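Local coordinates for protein listeriolysin O (PDB 4CDB) that binds cholesterol-containing host membranes, changes shape and inserts as an oligomeric pore, lysing the cell, at residues 74-79 with 348-353; 85-90 with 256-261. All coordinates share one frame; numbering follows the deposited sequence.

Interaction 1 (74-79 with 348-353); sequences NADIQV and AYTTNF. With NA (sodium ion), chain N.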
loop_
_atom_site.group_PDB
_atom_site.type_symbol
_atom_site.label_atom_id
_atom_site.label_comp_id
_atom_site.label_asym_id
_atom_site.label_seq_id
_atom_site.Cartn_x
_atom_site.Cartn_y
_atom_site.Cartn_z
ATOM N N ASN A 74 -13.494 -4.566 -6.382
ATOM C CA ASN A 74 -13.811 -3.322 -5.688
ATOM C C ASN A 74 -15.146 -2.723 -6.122
ATOM O O ASN A 74 -15.399 -2.544 -7.314
ATOM C CB ASN A 74 -12.687 -2.301 -5.886
ATOM C CG ASN A 74 -11.357 -2.795 -5.351
ATOM O OD1 ASN A 74 -11.306 -3.492 -4.338
ATOM N ND2 ASN A 74 -10.274 -2.441 -6.033
ATOM N N ALA A 75 -15.995 -2.418 -5.146
ATOM C CA ALA A 75 -17.279 -1.783 -5.419
ATOM C C ALA A 75 -17.143 -0.266 -5.344
ATOM O O ALA A 75 -17.887 0.467 -5.993
ATOM C CB ALA A 75 -18.331 -2.273 -4.438
ATOM N N ASP A 76 -16.185 0.197 -4.547
ATOM C CA ASP A 76 -15.923 1.625 -4.405
ATOM C C ASP A 76 -15.035 2.141 -5.532
ATOM O O ASP A 76 -13.875 1.744 -5.647
ATOM C CB ASP A 76 -15.256 1.917 -3.061
ATOM C CG ASP A 76 -16.124 1.532 -1.884
ATOM O OD1 ASP A 76 -17.331 1.853 -1.901
ATOM O OD2 ASP A 76 -15.598 0.905 -0.941
ATOM N N ILE A 77 -15.576 3.036 -6.353
ATOM C CA ILE A 77 -14.808 3.631 -7.439
ATOM C C ILE A 77 -14.014 4.816 -6.905
ATOM O O ILE A 77 -14.560 5.666 -6.201
ATOM C CB ILE A 77 -15.719 4.131 -8.577
ATOM C CG1 ILE A 77 -16.860 3.141 -8.833
ATOM C CG2 ILE A 77 -14.901 4.397 -9.841
ATOM C CD1 ILE A 77 -16.405 1.779 -9.297
ATOM N N GLN A 78 -12.730 4.869 -7.245
ATOM C CA GLN A 78 -11.858 5.957 -6.813
ATOM C C GLN A 78 -12.071 7.215 -7.654
ATOM O O GLN A 78 -12.552 7.141 -8.785
ATOM C CB GLN A 78 -10.393 5.518 -6.873
ATOM C CG GLN A 78 -10.075 4.346 -5.960
ATOM C CD GLN A 78 -10.419 4.638 -4.515
ATOM O OE1 GLN A 78 -9.908 5.591 -3.929
ATOM N NE2 GLN A 78 -11.308 3.834 -3.941
ATOM N N VAL A 79 -11.709 8.367 -7.098
ATOM C CA VAL A 79 -11.886 9.636 -7.790
ATOM C C VAL A 79 -10.545 10.309 -8.072
ATOM O O VAL A 79 -9.729 10.478 -7.164
ATOM C CB VAL A 79 -12.753 10.612 -6.962
ATOM C CG1 VAL A 79 -12.844 11.955 -7.659
ATOM C CG2 VAL A 79 -14.141 10.037 -6.722
ATOM N N ALA A 348 -14.775 9.084 -3.267
ATOM C CA ALA A 348 -15.180 7.733 -3.642
ATOM C C ALA A 348 -16.655 7.714 -4.013
ATOM O O ALA A 348 -17.426 8.555 -3.552
ATOM C CB ALA A 348 -14.916 6.764 -2.504
ATOM N N TYR A 349 -17.044 6.754 -4.845
ATOM C CA TYR A 349 -18.445 6.600 -5.210
ATOM C C TYR A 349 -18.792 5.187 -5.665
ATOM O O TYR A 349 -17.917 4.420 -6.067
ATOM C CB TYR A 349 -18.852 7.629 -6.272
ATOM C CG TYR A 349 -18.161 7.491 -7.614
ATOM C CD1 TYR A 349 -16.905 8.038 -7.829
ATOM C CD2 TYR A 349 -18.778 6.836 -8.674
ATOM C CE1 TYR A 349 -16.271 7.927 -9.059
ATOM C CE2 TYR A 349 -18.156 6.717 -9.907
ATOM C CZ TYR A 349 -16.901 7.266 -10.093
ATOM O OH TYR A 349 -16.274 7.154 -11.315
ATOM N N THR A 350 -20.074 4.851 -5.587
ATOM C CA THR A 350 -20.555 3.548 -6.026
ATOM C C THR A 350 -21.457 3.719 -7.242
ATOM O O THR A 350 -22.093 4.764 -7.408
ATOM C CB THR A 350 -21.341 2.833 -4.911
ATOM O OG1 THR A 350 -22.564 3.535 -4.668
ATOM C CG2 THR A 350 -20.523 2.782 -3.626
ATOM N N THR A 351 -21.515 2.697 -8.089
ATOM C CA THR A 351 -22.349 2.750 -9.282
ATOM C C THR A 351 -23.298 1.558 -9.363
ATOM O O THR A 351 -22.943 0.442 -8.984
ATOM C CB THR A 351 -21.499 2.805 -10.565
ATOM O OG1 THR A 351 -20.502 1.777 -10.519
ATOM C CG2 THR A 351 -20.816 4.153 -10.692
ATOM N N ASN A 352 -24.509 1.807 -9.854
ATOM C CA ASN A 352 -25.488 0.749 -10.075
ATOM C C ASN A 352 -25.872 0.684 -11.544
ATOM O O ASN A 352 -26.060 1.720 -12.184
ATOM C CB ASN A 352 -26.748 0.987 -9.238
ATOM C CG ASN A 352 -26.509 0.826 -7.749
ATOM O OD1 ASN A 352 -25.369 0.750 -7.293
ATOM N ND2 ASN A 352 -27.591 0.780 -6.982
ATOM N N PHE A 353 -25.986 -0.528 -12.079
ATOM C CA PHE A 353 -26.497 -0.710 -13.433
ATOM C C PHE A 353 -27.951 -0.253 -13.473
ATOM O O PHE A 353 -28.710 -0.507 -12.541
ATOM C CB PHE A 353 -26.385 -2.176 -13.865
ATOM C CG PHE A 353 -24.968 -2.642 -14.078
ATOM C CD1 PHE A 353 -24.266 -2.267 -15.213
ATOM C CD2 PHE A 353 -24.345 -3.465 -13.150
ATOM C CE1 PHE A 353 -22.962 -2.697 -15.415
ATOM C CE2 PHE A 353 -23.042 -3.897 -13.349
ATOM C CZ PHE A 353 -22.351 -3.512 -14.483
HETATM NA NA NA N . -7.021 5.383 -4.448
HETATM O O HOH W 1 -19.768 0.614 -8.014
HETATM O O HOH W 2 -13.648 7.926 -11.162
HETATM O O HOH W 3 -7.957 4.112 -2.415
#
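An antiparallel beta bridge between Ile77 and Tyr349 fastens a short strand to the edge of strand 345-353 in the large antiparallel sheet of this cholesterol-dependent cytolysin. The two residues form a hydrogen-bonded pair. Ile77 N donates to Tyr349 O at 2.7 Å, and Tyr349 N returns the bond to Ile77 O at 3.0 Å. Both side chains lie on the same face of the sheet. The Tyr349 ring turns back over Ile77 because CG sits between the backbone N and the carbonyl carbon (chi1 65°). Ile77 CB then makes a CH-pi contact over the middle of the ring, 3.7 Å from its centroid, and Ile77 CG2 packs on Tyr349 CZ. Val79 CG2 meets the same ring in its plane, at the CD1 edge, 3.6 Å from Tyr349 CD1. Ile77 and Tyr349 are both buried. Gln78 points to the other face, where OE1 lies 2.9 Å from a sodium ion also bound by Phe183 O and Tyr265 OH; Lys214 NZ donates to the same OE1. A water links the phenol end to the short strand: it donates to Gln78 O at 2.7 Å and is hydrogen-bonded to Tyr349 OH, also at 2.7 Å.

Interaction 2 (85-90 with 256-261); sequences SLTYPG and SSVAYG. With NA (sodium ion), chain J; NA (sodium ion), chain M.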
loop_
_atom_site.group_PDB
_atom_site.type_symbol
_atom_site.label_atom_id
_atom_site.label_comp_id
_atom_site.label_asym_id
_atom_site.label_seq_id
_atom_site.Cartn_x
_atom_site.Cartn_y
_atom_site.Cartn_z
ATOM N N SER A 85 -15.025 17.189 -9.712
ATOM C CA SER A 85 -16.261 17.934 -9.941
ATOM C C SER A 85 -17.193 17.228 -10.925
ATOM O O SER A 85 -18.388 17.514 -10.975
ATOM C CB SER A 85 -15.949 19.348 -10.434
ATOM O OG SER A 85 -15.135 19.310 -11.592
ATOM N N LEU A 86 -16.642 16.308 -11.708
ATOM C CA LEU A 86 -17.441 15.534 -12.652
ATOM C C LEU A 86 -18.207 14.426 -11.931
ATOM O O LEU A 86 -19.164 13.862 -12.467
ATOM C CB LEU A 86 -16.552 14.940 -13.748
ATOM C CG LEU A 86 -15.683 15.935 -14.522
ATOM C CD1 LEU A 86 -14.961 15.237 -15.660
ATOM C CD2 LEU A 86 -16.516 17.092 -15.047
ATOM N N THR A 87 -17.786 14.130 -10.706
ATOM C CA THR A 87 -18.418 13.092 -9.901
ATOM C C THR A 87 -19.504 13.677 -9.003
ATOM O O THR A 87 -19.212 14.438 -8.078
ATOM C CB THR A 87 -17.385 12.368 -9.024
ATOM O OG1 THR A 87 -16.435 11.693 -9.860
ATOM C CG2 THR A 87 -18.066 11.361 -8.115
ATOM N N TYR A 88 -20.752 13.312 -9.278
ATOM C CA TYR A 88 -21.891 13.770 -8.492
ATOM C C TYR A 88 -22.993 12.712 -8.478
ATOM O O TYR A 88 -23.138 11.954 -9.439
ATOM C CB TYR A 88 -22.418 15.104 -9.032
ATOM C CG TYR A 88 -22.943 15.043 -10.448
ATOM C CD1 TYR A 88 -22.090 15.202 -11.532
ATOM C CD2 TYR A 88 -24.293 14.838 -10.699
ATOM C CE1 TYR A 88 -22.565 15.151 -12.826
ATOM C CE2 TYR A 88 -24.777 14.785 -11.990
ATOM C CZ TYR A 88 -23.910 14.942 -13.050
ATOM O OH TYR A 88 -24.391 14.890 -14.338
ATOM N N PRO A 89 -23.768 12.654 -7.379
ATOM C CA PRO A 89 -24.825 11.650 -7.211
ATOM C C PRO A 89 -25.886 11.737 -8.303
ATOM O O PRO A 89 -26.337 12.837 -8.629
ATOM C CB PRO A 89 -25.456 12.028 -5.866
ATOM C CG PRO A 89 -24.409 12.792 -5.149
ATOM C CD PRO A 89 -23.665 13.543 -6.208
ATOM N N GLY A 90 -26.275 10.590 -8.853
ATOM C CA GLY A 90 -27.334 10.534 -9.845
ATOM C C GLY A 90 -26.857 10.628 -11.283
ATOM O O GLY A 90 -27.640 10.455 -12.217
ATOM N N SER A 256 -24.844 5.833 -7.675
ATOM C CA SER A 256 -25.851 5.627 -6.638
ATOM C C SER A 256 -25.503 6.303 -5.313
ATOM O O SER A 256 -26.387 6.610 -4.518
ATOM C CB SER A 256 -26.091 4.130 -6.423
ATOM O OG SER A 256 -24.870 3.446 -6.194
ATOM N N SER A 257 -24.215 6.538 -5.080
ATOM C CA SER A 257 -23.763 7.143 -3.831
ATOM C C SER A 257 -22.375 7.752 -3.977
ATOM O O SER A 257 -21.516 7.184 -4.646
ATOM C CB SER A 257 -23.755 6.103 -2.710
ATOM O OG SER A 257 -23.340 6.679 -1.486
ATOM N N VAL A 258 -22.163 8.906 -3.348
ATOM C CA VAL A 258 -20.867 9.574 -3.379
ATOM C C VAL A 258 -20.374 9.861 -1.966
ATOM O O VAL A 258 -21.104 10.425 -1.147
ATOM C CB VAL A 258 -20.925 10.910 -4.156
ATOM C CG1 VAL A 258 -19.573 11.621 -4.103
ATOM C CG2 VAL A 258 -21.352 10.682 -5.599
ATOM N N ALA A 259 -19.137 9.466 -1.680
ATOM C CA ALA A 259 -18.521 9.752 -0.389
ATOM C C ALA A 259 -17.753 11.073 -0.442
ATOM O O ALA A 259 -16.910 11.281 -1.319
ATOM C CB ALA A 259 -17.597 8.615 0.032
ATOM N N TYR A 260 -18.059 11.969 0.491
ATOM C CA TYR A 260 -17.400 13.269 0.556
ATOM C C TYR A 260 -16.498 13.340 1.779
ATOM O O TYR A 260 -16.836 12.812 2.839
ATOM C CB TYR A 260 -18.432 14.399 0.624
ATOM C CG TYR A 260 -19.311 14.531 -0.601
ATOM C CD1 TYR A 260 -20.437 13.735 -0.761
ATOM C CD2 TYR A 260 -19.029 15.470 -1.585
ATOM C CE1 TYR A 260 -21.250 13.857 -1.871
ATOM C CE2 TYR A 260 -19.836 15.602 -2.702
ATOM C CZ TYR A 260 -20.945 14.792 -2.840
ATOM O OH TYR A 260 -21.755 14.915 -3.946
ATOM N N GLY A 261 -15.354 14.000 1.635
ATOM C CA GLY A 261 -14.448 14.170 2.753
ATOM C C GLY A 261 -13.019 14.520 2.391
ATOM O O GLY A 261 -12.756 15.250 1.435
HETATM NA NA NA J . -19.598 18.001 -8.750
HETATM NA NA NA M . -26.801 14.790 -15.208
HETATM O O HOH W 4 -20.638 16.268 -6.185
HETATM O O HOH W 5 -26.309 12.340 -16.805
#
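Pro89 runs beside Val258 without strand pairing between the two segments: the nearest CA atoms across the contact, Pro89 CA and Ser257 CA, are 5.7 Å apart. Residues 256-260 are strand. Residues 87-90 are an irregular loop that follows a 3-10 turn. The join is made by side chains, and all the residues that touch are buried. Val258 points toward the loop. Its CG2 branch, anti to the carbonyl carbon, does most of the touching. It lies 3.6 Å from Pro89 N and 3.7 Å from Pro89 CD, so it covers the nitrogen side of the proline ring. The two side chains cross at about a right angle. Thr87 adds a looser methyl contact, with CG2 at 4.2 Å from Val258 CG2. Tyr260 comes to the proline tip to tip, its OH 3.3 Å from Pro89 CD. Val258 CG1 lies over one face of the Tyr260 ring, displaced toward the rim. Tyr260 OH also has a polar partner: it donates to a water at 2.8 Å, and that water donates to Thr87 O at 3.0 Å. This bridge ties the loop backbone to the end of the tyrosine. Tyr88 points away from the strand. Its OH binds a sodium ion at 2.6 Å, with the metal in the plane of the ring and Ala135 O as a further ligand. Ser85 O binds a second sodium ion, whose site also includes Asn141. Helix 137-152 lies against the loop, with Val140 on Pro89 and Asn141 on Tyr88. Val220 and Val222 of strand 207-222 also touch the proline. The contact is loop-on-sheet packing, in which the connection between strands 77-78 and 92-94 fits between a helix and the large antiparallel sheet of the cytolysin fold.

In the fold
Interactions 1 and 2 have centres 9 Å apart, on the same side of the chain's centre. They share the large antiparallel sheet, where strands 345-353 and 252-260 are neighbours. Ala348 O probably accepts a hydrogen bond from Ala259 N, and Ser256 OG and Thr350 OG1 are hydrogen-bonded. Thr87 CG2 also packs on Tyr349 CD1, so the loop of interaction 2 reaches the ring of interaction 1. Along the chain the order is 74-79, 85-90, 256-261, 348-353, with interaction 2 nested inside interaction 1. Interaction 1 encloses all four membrane-inserting ranges, 176-189, 196-205, 274-283 and 291-303. Interaction 2 encloses the first two. Both contacts therefore join chain parts that flank membrane-inserting regions.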